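Local atomic coordinates of sorbitol dehydrogenase (Gluconobacter oxydans, PDB entry 5ITG), a protein that probably oxidises D-sorbitol to L-sorbose with a nicotinamide cofactor, as a Rossmann-fold member of the mannitol dehydrogenase family. Residues A[40-45]-A[96-101]; A[70-75]-A[102-107]; A[80-85]-A[253-258]. All coordinates share one frame; numbering follows the deposited sequence.

All three contacts lie in the Rossmann domain, on the same side of the chain's centre. Along the chain the segments come as 40-45, 70-75, 80-85, 96-101, 102-107 and 253-258, so each contact interleaves with the others. Contacts 1 and 2 sit on successive parts of strand 93-106, their centres about 16 Å apart: the first receives helix 41-46, the second helix 66-77. Contact 3 adds strand 255-258 beyond strand 82-87, the antiparallel neighbour of 93-106; its centre is about 9 Å from that of contact 1 and about 15 Å from that of contact 2. One mixed sheet thus gathers early helices and a much later strand into a single domain.

Contact 1. Residues A[40-45]-A[96-101]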
ATOM      1  N   HIS A  40      -6.138   4.589   7.466  1.00 15.89           N
ATOM      2  CA  HIS A  40      -5.535   5.567   6.569  1.00 17.24           C
ATOM      3  C   HIS A  40      -6.576   6.567   6.068  1.00 17.23           C
ATOM      4  O   HIS A  40      -6.705   7.652   6.631  1.00 16.24           O
ATOM      5  CB  HIS A  40      -4.849   4.827   5.407  1.00 16.95           C
ATOM      6  CG  HIS A  40      -4.077   5.717   4.482  1.00 16.45           C
ATOM      7  ND1 HIS A  40      -4.640   6.294   3.366  1.00 17.09           N
ATOM      8  CD2 HIS A  40      -2.787   6.131   4.509  1.00 17.11           C
ATOM      9  CE1 HIS A  40      -3.729   7.023   2.743  1.00 16.51           C
ATOM     10  NE2 HIS A  40      -2.596   6.941   3.416  1.00 16.10           N
ATOM     11  N   GLU A  41      -7.336   6.206   5.037  1.00 17.23           N
ATOM     12  CA  GLU A  41      -8.352   7.118   4.511  1.00 18.48           C
ATOM     13  C   GLU A  41      -9.296   7.635   5.605  1.00 16.72           C
ATOM     14  O   GLU A  41      -9.516   8.842   5.735  1.00 18.97           O
ATOM     15  CB  GLU A  41      -9.181   6.437   3.420  1.00 17.94           C
ATOM     16  CG  GLU A  41     -10.108   7.412   2.689  1.00 20.96           C
ATOM     17  CD  GLU A  41     -11.055   6.730   1.725  1.00 21.29           C
ATOM     18  OE1 GLU A  41     -10.641   5.735   1.093  1.00 23.42           O
ATOM     19  OE2 GLU A  41     -12.210   7.197   1.583  1.00 21.38           O
ATOM     20  N   ALA A  42      -9.860   6.727   6.390  1.00 17.64           N
ATOM     21  CA  ALA A  42     -10.775   7.122   7.456  1.00 19.25           C
ATOM     22  C   ALA A  42     -10.058   8.009   8.468  1.00 19.81           C
ATOM     23  O   ALA A  42     -10.654   8.915   9.060  1.00 22.22           O
ATOM     24  CB  ALA A  42     -11.343   5.879   8.150  1.00 18.64           C
ATOM     25  N   PHE A  43      -8.770   7.739   8.653  1.00 21.28           N
ATOM     26  CA  PHE A  43      -7.918   8.480   9.588  1.00 19.72           C
ATOM     27  C   PHE A  43      -7.773   9.944   9.193  1.00 20.30           C
ATOM     28  O   PHE A  43      -7.909  10.838  10.036  1.00 22.39           O
ATOM     29  CB  PHE A  43      -6.532   7.820   9.643  1.00 20.97           C
ATOM     30  CG  PHE A  43      -5.564   8.496  10.567  1.00 21.38           C
ATOM     31  CD1 PHE A  43      -5.666   8.333  11.946  1.00 24.02           C
ATOM     32  CD2 PHE A  43      -4.532   9.277  10.058  1.00 23.48           C
ATOM     33  CE1 PHE A  43      -4.748   8.935  12.811  1.00 25.38           C
ATOM     34  CE2 PHE A  43      -3.609   9.886  10.910  1.00 25.98           C
ATOM     35  CZ  PHE A  43      -3.717   9.713  12.292  1.00 25.87           C
ATOM     36  N   TYR A  44      -7.489  10.198   7.918  1.00 18.69           N
ATOM     37  CA  TYR A  44      -7.338  11.576   7.446  1.00 20.45           C
ATOM     38  C   TYR A  44      -8.665  12.333   7.470  1.00 20.55           C
ATOM     39  O   TYR A  44      -8.716  13.503   7.863  1.00 21.10           O
ATOM     40  CB  TYR A  44      -6.748  11.600   6.029  1.00 19.03           C
ATOM     41  CG  TYR A  44      -5.266  11.289   5.984  1.00 21.15           C
ATOM     42  CD1 TYR A  44      -4.319  12.257   6.328  1.00 20.61           C
ATOM     43  CD2 TYR A  44      -4.811  10.023   5.610  1.00 20.99           C
ATOM     44  CE1 TYR A  44      -2.948  11.973   6.299  1.00 20.17           C
ATOM     45  CE2 TYR A  44      -3.444   9.724   5.579  1.00 20.93           C
ATOM     46  CZ  TYR A  44      -2.520  10.701   5.923  1.00 21.10           C
ATOM     47  OH  TYR A  44      -1.176  10.399   5.899  1.00 18.90           O
ATOM     48  N   VAL A  45      -9.740  11.666   7.060  1.00 20.31           N
ATOM     49  CA  VAL A  45     -11.047  12.303   7.056  1.00 22.00           C
ATOM     50  C   VAL A  45     -11.449  12.694   8.477  1.00 23.29           C
ATOM     51  O   VAL A  45     -12.015  13.770   8.705  1.00 24.98           O
ATOM     52  CB  VAL A  45     -12.112  11.367   6.438  1.00 23.74           C
ATOM     53  CG1 VAL A  45     -13.510  11.929   6.669  1.00 24.52           C
ATOM     54  CG2 VAL A  45     -11.849  11.222   4.940  1.00 21.63           C
ATOM     55  N   ARG A  96      -7.466   5.882  19.924  1.00 30.68           N
ATOM     56  CA  ARG A  96      -8.589   6.781  19.704  1.00 31.14           C
ATOM     57  C   ARG A  96      -9.779   6.041  19.109  1.00 31.30           C
ATOM     58  O   ARG A  96      -9.620   5.012  18.448  1.00 31.36           O
ATOM     59  CB  ARG A  96      -8.171   7.915  18.763  1.00 31.78           C
ATOM     60  CG  ARG A  96      -7.766   7.448  17.365  1.00 34.14           C
ATOM     61  CD  ARG A  96      -7.204   8.600  16.555  1.00 34.80           C
ATOM     62  NE  ARG A  96      -8.144   9.714  16.500  1.00 38.10           N
ATOM     63  CZ  ARG A  96      -7.817  10.957  16.165  1.00 39.47           C
ATOM     64  NH1 ARG A  96      -6.562  11.255  15.852  1.00 39.79           N
ATOM     65  NH2 ARG A  96      -8.746  11.903  16.142  1.00 40.53           N
ATOM     66  N   VAL A  97     -10.975   6.563  19.362  1.00 29.56           N
ATOM     67  CA  VAL A  97     -12.195   5.973  18.833  1.00 28.52           C
ATOM     68  C   VAL A  97     -12.549   6.795  17.601  1.00 27.59           C
ATOM     69  O   VAL A  97     -12.779   8.001  17.687  1.00 26.88           O
ATOM     70  CB  VAL A  97     -13.342   6.033  19.869  1.00 29.76           C
ATOM     71  CG1 VAL A  97     -14.618   5.450  19.279  1.00 30.09           C
ATOM     72  CG2 VAL A  97     -12.943   5.264  21.114  1.00 30.13           C
HETATM   73  N   MSE A  98     -12.576   6.128  16.455  1.00 26.90           N
HETATM   74  CA  MSE A  98     -12.857   6.752  15.170  1.00 27.28           C
HETATM   75  C   MSE A  98     -14.350   6.853  14.862  1.00 25.98           C
HETATM   76  O   MSE A  98     -15.078   5.876  15.006  1.00 27.39           O
HETATM   77  CB  MSE A  98     -12.175   5.938  14.072  1.00 29.25           C
HETATM   78  CG  MSE A  98     -10.684   5.735  14.283  1.00 33.41           C
HETATM   79 SE   MSE A  98      -9.683   7.221  13.600  0.79 37.97          SE
HETATM   80  CE  MSE A  98      -9.934   6.838  11.720  1.00 35.40           C
ATOM     81  N   GLY A  99     -14.793   8.022  14.409  1.00 25.02           N
ATOM     82  CA  GLY A  99     -16.201   8.195  14.095  1.00 24.57           C
ATOM     83  C   GLY A  99     -16.556   8.527  12.651  1.00 24.47           C
ATOM     84  O   GLY A  99     -17.738   8.641  12.321  1.00 23.68           O
ATOM     85  N   ALA A 100     -15.555   8.656  11.782  1.00 22.51           N
ATOM     86  CA  ALA A 100     -15.790   9.002  10.379  1.00 23.15           C
ATOM     87  C   ALA A 100     -16.706   8.056   9.589  1.00 23.13           C
ATOM     88  O   ALA A 100     -17.436   8.498   8.701  1.00 22.35           O
ATOM     89  CB  ALA A 100     -14.452   9.149   9.649  1.00 23.36           C
ATOM     90  N   LEU A 101     -16.656   6.765   9.903  1.00 22.85           N
ATOM     91  CA  LEU A 101     -17.475   5.761   9.222  1.00 24.51           C
ATOM     92  C   LEU A 101     -18.846   5.750   9.888  1.00 25.81           C
ATOM     93  O   LEU A 101     -18.997   5.209  10.982  1.00 24.99           O
ATOM     94  CB  LEU A 101     -16.819   4.385   9.350  1.00 22.09           C
ATOM     95  CG  LEU A 101     -17.444   3.193   8.626  1.00 22.34           C
ATOM     96  CD1 LEU A 101     -17.446   3.432   7.122  1.00 23.82           C
ATOM     97  CD2 LEU A 101     -16.652   1.945   8.964  1.00 22.63           C
TER
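M98, present here as selenomethionine, brings its methyl group CE up against the first turn of helix 41-46, where A42 joins F43. Its side chain is bent at two places: chi2 folds SE back, and chi3 (-72°) turns CE onto the helix backbone. CE lies 3.4 Å from F43 CA and 3.5 Å from A42 O, with A42 CB 4.0 Å from the same methyl. The tip of M98 therefore meets main chain as much as side chain. SE approaches the F43 ring obliquely.

F43 has CG anti to its backbone N (chi1 180°), and its ring reaches toward the start of the strand segment. There the R96 guanidinium comes obliquely to the ring, with NH1 4.2 Å from F43 CE1. Elsewhere the ring meets H261 edge-to-face and R230 in a cation-pi pair. Three residues on from A42, V45 CG1 touches A100 CB at 4.2 Å. The same A100 methyl lies 3.9 Å from A42 O.

The helix axis runs at 97° to strand 96-98, nearly perpendicular. R96 and M98 meet F43, M98 and A100 meet A42, and A100 meets V45. Strand 93-106 changes partners here: M98 bonds through its backbone to Y82 of strand 82-87, whereas A100, in the short non-strand step after it, bonds to I57 of strand 56-61. Just beyond V45, E46 accepts the G99 amide through OE2.

Between the two segments themselves the chemistry is methyl, aromatic ring and backbone, with the R96 guanidinium as the one charged group and without a directional bond; nearly all of it is buried. The fit probably rests on shape and dispersion, with the E46 bond to the G99 amide as a polar tie beside it.

Contact 2. Residues A[70-75]-A[102-107]; sequences KKAEEF and RDYLLA
K71 sends its extended side chain across the hydroxyl end of Y104 at about a right angle. CD and CE of K71 each lie 3.2 Å from Y104 OH, so the methylenes cover the phenol oxygen, while the ammonium goes on to the carbonyl oxygen of V33. The CG of K71 also borders the edge of the F75 ring, in its plane.

A72 fits its methyl between two strand residues: CB is 3.6 Å from Y104 CE1 and likewise 3.6 Å from L106 CD1. Its CA is the one nearest the strand, 6.3 Å from Y104 CA. Helix 66-77 here packs on the sheet of the Rossmann domain and runs nearly antiparallel to strand 102-106, at 162°, as a helix lying on a Rossmann sheet does. Y104 and L106, alternate residues of that strand, point to the helix, and L105 between them faces helix 111-119.

F75 then forms an offset stack with Y104, centroids 4.7 Å apart and planes at 14°. Y104 CD2 stands over one face of F75, toward the rim and 3.6 Å from F75 CD2. An alanine in place of Y104 would probably leave that face of F75 without its stacking partner and open a gap beside A72 and the K71 methylenes. L253 packs on F75 as well.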
ATOM      1  N   LYS A  70     -21.615 -11.125   9.664  1.00 39.24           N
ATOM      2  CA  LYS A  70     -21.174 -11.031  11.054  1.00 39.32           C
ATOM      3  C   LYS A  70     -20.424  -9.712  11.256  1.00 38.55           C
ATOM      4  O   LYS A  70     -20.696  -8.959  12.193  1.00 37.29           O
ATOM      5  CB  LYS A  70     -20.256 -12.212  11.389  1.00 41.40           C
ATOM      6  CG  LYS A  70     -19.837 -12.305  12.849  1.00 44.93           C
ATOM      7  CD  LYS A  70     -21.025 -12.619  13.747  1.00 47.61           C
ATOM      8  CE  LYS A  70     -20.593 -12.809  15.195  1.00 49.53           C
ATOM      9  NZ  LYS A  70     -20.001 -11.570  15.775  1.00 51.68           N
ATOM     10  N   LYS A  71     -19.478  -9.443  10.362  1.00 37.77           N
ATOM     11  CA  LYS A  71     -18.686  -8.222  10.411  1.00 36.22           C
ATOM     12  C   LYS A  71     -19.597  -6.998  10.387  1.00 35.02           C
ATOM     13  O   LYS A  71     -19.469  -6.095  11.216  1.00 34.53           O
ATOM     14  CB  LYS A  71     -17.734  -8.187   9.212  1.00 37.18           C
ATOM     15  CG  LYS A  71     -16.864  -6.940   9.113  1.00 39.20           C
ATOM     16  CD  LYS A  71     -16.045  -6.957   7.819  1.00 39.98           C
ATOM     17  CE  LYS A  71     -15.240  -5.674   7.645  1.00 40.18           C
ATOM     18  NZ  LYS A  71     -14.486  -5.682   6.362  1.00 37.24           N
ATOM     19  N   ALA A  72     -20.520  -6.975   9.431  1.00 34.69           N
ATOM     20  CA  ALA A  72     -21.455  -5.866   9.295  1.00 35.02           C
ATOM     21  C   ALA A  72     -22.283  -5.685  10.564  1.00 34.70           C
ATOM     22  O   ALA A  72     -22.592  -4.562  10.956  1.00 33.96           O
ATOM     23  CB  ALA A  72     -22.374  -6.101   8.099  1.00 35.37           C
ATOM     24  N   GLU A  73     -22.640  -6.795  11.202  1.00 34.95           N
ATOM     25  CA  GLU A  73     -23.433  -6.744  12.426  1.00 36.16           C
ATOM     26  C   GLU A  73     -22.614  -6.167  13.570  1.00 35.02           C
ATOM     27  O   GLU A  73     -23.116  -5.373  14.362  1.00 33.49           O
ATOM     28  CB  GLU A  73     -23.933  -8.142  12.795  1.00 38.56           C
ATOM     29  CG  GLU A  73     -24.890  -8.730  11.774  1.00 43.79           C
ATOM     30  CD  GLU A  73     -25.315 -10.148  12.107  1.00 46.61           C
ATOM     31  OE1 GLU A  73     -24.443 -11.046  12.147  1.00 48.45           O
ATOM     32  OE2 GLU A  73     -26.525 -10.363  12.326  1.00 49.10           O
ATOM     33  N   GLU A  74     -21.347  -6.560  13.650  1.00 35.77           N
ATOM     34  CA  GLU A  74     -20.476  -6.068  14.707  1.00 35.88           C
ATOM     35  C   GLU A  74     -20.243  -4.567  14.576  1.00 35.01           C
ATOM     36  O   GLU A  74     -20.135  -3.859  15.579  1.00 34.21           O
ATOM     37  CB  GLU A  74     -19.146  -6.817  14.683  1.00 37.95           C
ATOM     38  CG  GLU A  74     -19.285  -8.304  14.934  1.00 41.63           C
ATOM     39  CD  GLU A  74     -17.952  -8.983  15.162  1.00 43.59           C
ATOM     40  OE1 GLU A  74     -17.076  -8.891  14.279  1.00 45.90           O
ATOM     41  OE2 GLU A  74     -17.780  -9.611  16.226  1.00 46.37           O
ATOM     42  N   PHE A  75     -20.161  -4.086  13.338  1.00 34.55           N
ATOM     43  CA  PHE A  75     -19.966  -2.659  13.074  1.00 33.80           C
ATOM     44  C   PHE A  75     -21.204  -1.889  13.530  1.00 33.68           C
ATOM     45  O   PHE A  75     -21.111  -0.955  14.325  1.00 33.77           O
ATOM     46  CB  PHE A  75     -19.732  -2.416  11.578  1.00 32.80           C
ATOM     47  CG  PHE A  75     -18.278  -2.370  11.182  1.00 31.75           C
ATOM     48  CD1 PHE A  75     -17.499  -1.249  11.472  1.00 33.95           C
ATOM     49  CD2 PHE A  75     -17.683  -3.446  10.529  1.00 33.45           C
ATOM     50  CE1 PHE A  75     -16.147  -1.203  11.115  1.00 32.41           C
ATOM     51  CE2 PHE A  75     -16.330  -3.411  10.169  1.00 32.72           C
ATOM     52  CZ  PHE A  75     -15.563  -2.286  10.464  1.00 32.42           C
ATOM     53  N   ARG A 102     -19.840   6.340   9.226  1.00 26.40           N
ATOM     54  CA  ARG A 102     -21.177   6.435   9.804  1.00 28.67           C
ATOM     55  C   ARG A 102     -22.174   5.340   9.452  1.00 30.30           C
ATOM     56  O   ARG A 102     -23.242   5.258  10.053  1.00 30.08           O
ATOM     57  CB  ARG A 102     -21.781   7.805   9.483  1.00 29.15           C
ATOM     58  CG  ARG A 102     -21.130   8.966  10.239  1.00 29.55           C
ATOM     59  CD  ARG A 102     -21.345   8.855  11.748  1.00 29.32           C
ATOM     60  NE  ARG A 102     -20.328   8.038  12.410  1.00 31.75           N
ATOM     61  CZ  ARG A 102     -20.590   7.026  13.235  1.00 32.51           C
ATOM     62  NH1 ARG A 102     -21.846   6.691  13.504  1.00 33.68           N
ATOM     63  NH2 ARG A 102     -19.596   6.353  13.801  1.00 32.31           N
ATOM     64  N   ASP A 103     -21.842   4.502   8.480  1.00 31.89           N
ATOM     65  CA  ASP A 103     -22.730   3.408   8.121  1.00 32.85           C
ATOM     66  C   ASP A 103     -21.925   2.341   7.403  1.00 33.73           C
ATOM     67  O   ASP A 103     -20.935   2.645   6.731  1.00 33.56           O
ATOM     68  CB  ASP A 103     -23.863   3.893   7.212  1.00 34.04           C
ATOM     69  CG  ASP A 103     -25.131   3.057   7.359  1.00 37.10           C
ATOM     70  OD1 ASP A 103     -25.037   1.885   7.791  1.00 35.61           O
ATOM     71  OD2 ASP A 103     -26.224   3.574   7.035  1.00 38.53           O
ATOM     72  N   TYR A 104     -22.348   1.092   7.560  1.00 32.07           N
ATOM     73  CA  TYR A 104     -21.684  -0.033   6.921  1.00 32.16           C
ATOM     74  C   TYR A 104     -22.768  -0.882   6.266  1.00 31.45           C
ATOM     75  O   TYR A 104     -23.590  -1.494   6.952  1.00 30.21           O
ATOM     76  CB  TYR A 104     -20.918  -0.851   7.961  1.00 34.41           C
ATOM     77  CG  TYR A 104     -20.081  -1.973   7.386  1.00 37.41           C
ATOM     78  CD1 TYR A 104     -20.677  -3.100   6.818  1.00 38.57           C
ATOM     79  CD2 TYR A 104     -18.688  -1.908   7.411  1.00 39.26           C
ATOM     80  CE1 TYR A 104     -19.900  -4.137   6.288  1.00 40.84           C
ATOM     81  CE2 TYR A 104     -17.904  -2.936   6.886  1.00 40.33           C
ATOM     82  CZ  TYR A 104     -18.514  -4.046   6.326  1.00 40.48           C
ATOM     83  OH  TYR A 104     -17.739  -5.056   5.805  1.00 39.74           O
ATOM     84  N   LEU A 105     -22.772  -0.908   4.938  1.00 29.70           N
ATOM     85  CA  LEU A 105     -23.770  -1.671   4.202  1.00 30.04           C
ATOM     86  C   LEU A 105     -23.210  -2.879   3.484  1.00 29.18           C
ATOM     87  O   LEU A 105     -22.116  -2.835   2.923  1.00 28.47           O
ATOM     88  CB  LEU A 105     -24.465  -0.790   3.161  1.00 28.91           C
ATOM     89  CG  LEU A 105     -25.387   0.340   3.617  1.00 32.85           C
ATOM     90  CD1 LEU A 105     -24.616   1.382   4.399  1.00 32.24           C
ATOM     91  CD2 LEU A 105     -26.039   0.964   2.388  1.00 34.12           C
ATOM     92  N   LEU A 106     -23.972  -3.965   3.513  1.00 29.92           N
ATOM     93  CA  LEU A 106     -23.604  -5.179   2.806  1.00 31.46           C
ATOM     94  C   LEU A 106     -24.387  -5.104   1.498  1.00 32.37           C
ATOM     95  O   LEU A 106     -25.605  -5.303   1.482  1.00 32.43           O
ATOM     96  CB  LEU A 106     -24.028  -6.415   3.596  1.00 34.19           C
ATOM     97  CG  LEU A 106     -22.971  -7.026   4.511  1.00 36.02           C
ATOM     98  CD1 LEU A 106     -23.593  -8.132   5.352  1.00 37.06           C
ATOM     99  CD2 LEU A 106     -21.834  -7.568   3.664  1.00 37.31           C
ATOM    100  N   ALA A 107     -23.685  -4.799   0.411  1.00 32.17           N
ATOM    101  CA  ALA A 107     -24.306  -4.669  -0.903  1.00 31.08           C
ATOM    102  C   ALA A 107     -25.316  -5.763  -1.237  1.00 31.79           C
ATOM    103  O   ALA A 107     -26.450  -5.471  -1.618  1.00 29.30           O
ATOM    104  CB  ALA A 107     -23.227  -4.606  -1.985  1.00 32.92           C
TER

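Contact 3. Residues A[80-85]-A[253-258]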
ATOM      1  N   CYS A  80     -20.812   1.715  14.298  1.00 34.59           N
ATOM      2  CA  CYS A  80     -19.728   1.827  13.326  1.00 33.08           C
ATOM      3  C   CYS A  80     -18.452   2.440  13.895  1.00 32.58           C
ATOM      4  O   CYS A  80     -17.510   2.726  13.154  1.00 33.26           O
ATOM      5  CB  CYS A  80     -20.193   2.609  12.095  1.00 32.66           C
ATOM      6  SG  CYS A  80     -21.323   1.661  11.036  1.00 32.57           S
ATOM      7  N   LEU A  81     -18.425   2.631  15.212  1.00 29.81           N
ATOM      8  CA  LEU A  81     -17.255   3.184  15.894  1.00 28.49           C
ATOM      9  C   LEU A  81     -16.245   2.065  16.145  1.00 27.22           C
ATOM     10  O   LEU A  81     -16.626   0.923  16.396  1.00 25.75           O
ATOM     11  CB  LEU A  81     -17.653   3.781  17.246  1.00 28.18           C
ATOM     12  CG  LEU A  81     -18.591   4.987  17.319  1.00 27.40           C
ATOM     13  CD1 LEU A  81     -19.137   5.095  18.738  1.00 27.13           C
ATOM     14  CD2 LEU A  81     -17.858   6.261  16.924  1.00 25.24           C
ATOM     15  N   TYR A  82     -14.960   2.394  16.082  1.00 25.91           N
ATOM     16  CA  TYR A  82     -13.909   1.411  16.331  1.00 25.27           C
ATOM     17  C   TYR A  82     -12.679   2.117  16.880  1.00 24.49           C
ATOM     18  O   TYR A  82     -12.536   3.333  16.735  1.00 26.02           O
ATOM     19  CB  TYR A  82     -13.547   0.643  15.055  1.00 23.88           C
ATOM     20  CG  TYR A  82     -13.042   1.511  13.932  1.00 22.69           C
ATOM     21  CD1 TYR A  82     -13.927   2.155  13.070  1.00 22.96           C
ATOM     22  CD2 TYR A  82     -11.675   1.707  13.740  1.00 22.19           C
ATOM     23  CE1 TYR A  82     -13.465   2.977  12.039  1.00 22.40           C
ATOM     24  CE2 TYR A  82     -11.202   2.525  12.717  1.00 22.70           C
ATOM     25  CZ  TYR A  82     -12.103   3.156  11.871  1.00 23.30           C
ATOM     26  OH  TYR A  82     -11.641   3.970  10.861  1.00 23.05           O
ATOM     27  N   SER A  83     -11.794   1.366  17.521  1.00 23.76           N
ATOM     28  CA  SER A  83     -10.599   1.974  18.084  1.00 23.25           C
ATOM     29  C   SER A  83      -9.374   1.747  17.216  1.00 21.98           C
ATOM     30  O   SER A  83      -9.186   0.679  16.638  1.00 22.57           O
ATOM     31  CB  SER A  83     -10.324   1.439  19.489  1.00 23.88           C
ATOM     32  OG  SER A  83      -9.953   0.077  19.452  1.00 25.24           O
ATOM     33  N   LEU A  84      -8.544   2.772  17.134  1.00 21.01           N
ATOM     34  CA  LEU A  84      -7.326   2.698  16.356  1.00 21.52           C
ATOM     35  C   LEU A  84      -6.153   3.030  17.250  1.00 20.58           C
ATOM     36  O   LEU A  84      -6.051   4.143  17.763  1.00 23.40           O
ATOM     37  CB  LEU A  84      -7.364   3.683  15.181  1.00 21.29           C
ATOM     38  CG  LEU A  84      -6.036   3.836  14.422  1.00 22.60           C
ATOM     39  CD1 LEU A  84      -5.587   2.481  13.887  1.00 19.87           C
ATOM     40  CD2 LEU A  84      -6.204   4.836  13.277  1.00 22.17           C
ATOM     41  N   THR A  85      -5.284   2.049  17.454  1.00 21.67           N
ATOM     42  CA  THR A  85      -4.090   2.247  18.258  1.00 20.55           C
ATOM     43  C   THR A  85      -2.976   2.587  17.270  1.00 20.63           C
ATOM     44  O   THR A  85      -2.858   1.949  16.224  1.00 19.30           O
ATOM     45  CB  THR A  85      -3.709   0.965  19.022  1.00 22.88           C
ATOM     46  OG1 THR A  85      -4.781   0.595  19.897  1.00 23.60           O
ATOM     47  CG2 THR A  85      -2.442   1.186  19.847  1.00 22.22           C
ATOM     48  N   LEU A 253     -13.855  -4.700  16.910  1.00 27.88           N
ATOM     49  CA  LEU A 253     -13.098  -4.410  15.695  1.00 26.87           C
ATOM     50  C   LEU A 253     -11.881  -3.507  15.927  1.00 26.17           C
ATOM     51  O   LEU A 253     -11.717  -2.489  15.258  1.00 23.37           O
ATOM     52  CB  LEU A 253     -14.033  -3.750  14.679  1.00 27.62           C
ATOM     53  CG  LEU A 253     -15.318  -4.543  14.440  1.00 28.88           C
ATOM     54  CD1 LEU A 253     -16.362  -3.665  13.782  1.00 30.15           C
ATOM     55  CD2 LEU A 253     -15.003  -5.767  13.589  1.00 29.34           C
ATOM     56  N   PRO A 254     -11.000  -3.878  16.867  1.00 25.93           N
ATOM     57  CA  PRO A 254      -9.816  -3.061  17.140  1.00 25.61           C
ATOM     58  C   PRO A 254      -8.731  -3.289  16.098  1.00 24.77           C
ATOM     59  O   PRO A 254      -8.611  -4.382  15.555  1.00 24.89           O
ATOM     60  CB  PRO A 254      -9.381  -3.557  18.509  1.00 26.78           C
ATOM     61  CG  PRO A 254      -9.625  -5.026  18.378  1.00 25.49           C
ATOM     62  CD  PRO A 254     -11.008  -5.078  17.724  1.00 26.85           C
ATOM     63  N   LEU A 255      -7.950  -2.255  15.817  1.00 24.51           N
ATOM     64  CA  LEU A 255      -6.856  -2.389  14.866  1.00 24.73           C
ATOM     65  C   LEU A 255      -5.717  -1.484  15.310  1.00 24.06           C
ATOM     66  O   LEU A 255      -5.903  -0.581  16.140  1.00 20.98           O
ATOM     67  CB  LEU A 255      -7.304  -2.049  13.435  1.00 27.72           C
ATOM     68  CG  LEU A 255      -7.516  -0.600  12.997  1.00 28.80           C
ATOM     69  CD1 LEU A 255      -7.806  -0.576  11.503  1.00 30.56           C
ATOM     70  CD2 LEU A 255      -8.652   0.033  13.775  1.00 33.01           C
ATOM     71  N   VAL A 256      -4.535  -1.738  14.762  1.00 22.14           N
ATOM     72  CA  VAL A 256      -3.350  -0.977  15.117  1.00 21.46           C
ATOM     73  C   VAL A 256      -2.547  -0.636  13.861  1.00 20.17           C
ATOM     74  O   VAL A 256      -2.570  -1.368  12.880  1.00 19.49           O
ATOM     75  CB  VAL A 256      -2.485  -1.791  16.117  1.00 21.59           C
ATOM     76  CG1 VAL A 256      -2.184  -3.165  15.546  1.00 21.54           C
ATOM     77  CG2 VAL A 256      -1.203  -1.047  16.446  1.00 23.84           C
ATOM     78  N   ALA A 257      -1.858   0.495  13.896  1.00 19.74           N
ATOM     79  CA  ALA A 257      -1.053   0.927  12.760  1.00 18.20           C
ATOM     80  C   ALA A 257       0.166   1.658  13.294  1.00 17.00           C
ATOM     81  O   ALA A 257       0.181   2.071  14.454  1.00 15.40           O
ATOM     82  CB  ALA A 257      -1.866   1.857  11.864  1.00 15.18           C
ATOM     83  N   GLU A 258       1.187   1.808  12.450  1.00 16.57           N
ATOM     84  CA  GLU A 258       2.393   2.521  12.856  1.00 17.87           C
ATOM     85  C   GLU A 258       2.001   3.991  12.942  1.00 18.54           C
ATOM     86  O   GLU A 258       1.030   4.418  12.308  1.00 18.91           O
ATOM     87  CB  GLU A 258       3.513   2.332  11.819  1.00 18.48           C
ATOM     88  CG  GLU A 258       3.216   2.940  10.456  1.00 20.49           C
ATOM     89  CD  GLU A 258       4.333   2.711   9.446  1.00 22.77           C
ATOM     90  OE1 GLU A 258       5.515   2.653   9.852  1.00 21.97           O
ATOM     91  OE2 GLU A 258       4.029   2.609   8.239  1.00 21.40           O
TER
HETATM   92  O   HOH W   1      -7.207  -0.459  18.811  1.00 21.90           O
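L255 and Y82 both hold CG between the backbone N and the carbonyl carbon, the crowded position, with chi1 of 76° and 60°. From there the Y82 ring and the isobutyl group of L255 come together: L255 CD2 reaches the ring edge near its plane, 3.5 Å from Y82 CD2. L84, with CG anti to its backbone N, puts CD1 3.7 Å from L255 CG.

The backbones join as two parallel strands. L255 N donates to S83 O, T85 N to L255 O and A257 N to T85 O. The middle bond, from T85 N to L255 O at 3.0 Å, is almost straight (176°). L84 pairs with L255, and T85 with V256. This is where strand 255-258, far along the sequence, adds to the mixed sheet of the Rossmann domain; strand 82-87 lies between it and the antiparallel strand 93-106.

The face bearing L84 and L255 is lined by helix 35-39, where R38 takes the Y82 hydroxyl through its carbonyl oxygen and also lies against the Y82 ring as a cation-pi partner. On the face bearing T85 and V256, helix 237-247 packs with L243.

A water bridges the strands near S83. It donates to S83 OG at 2.9 Å and to L255 O at 3.0 Å, and is also hydrogen-bonded to T85 OG1. L255 O is thereby gripped by both the T85 amide and the water, while S83 OG has D251 as a further partner.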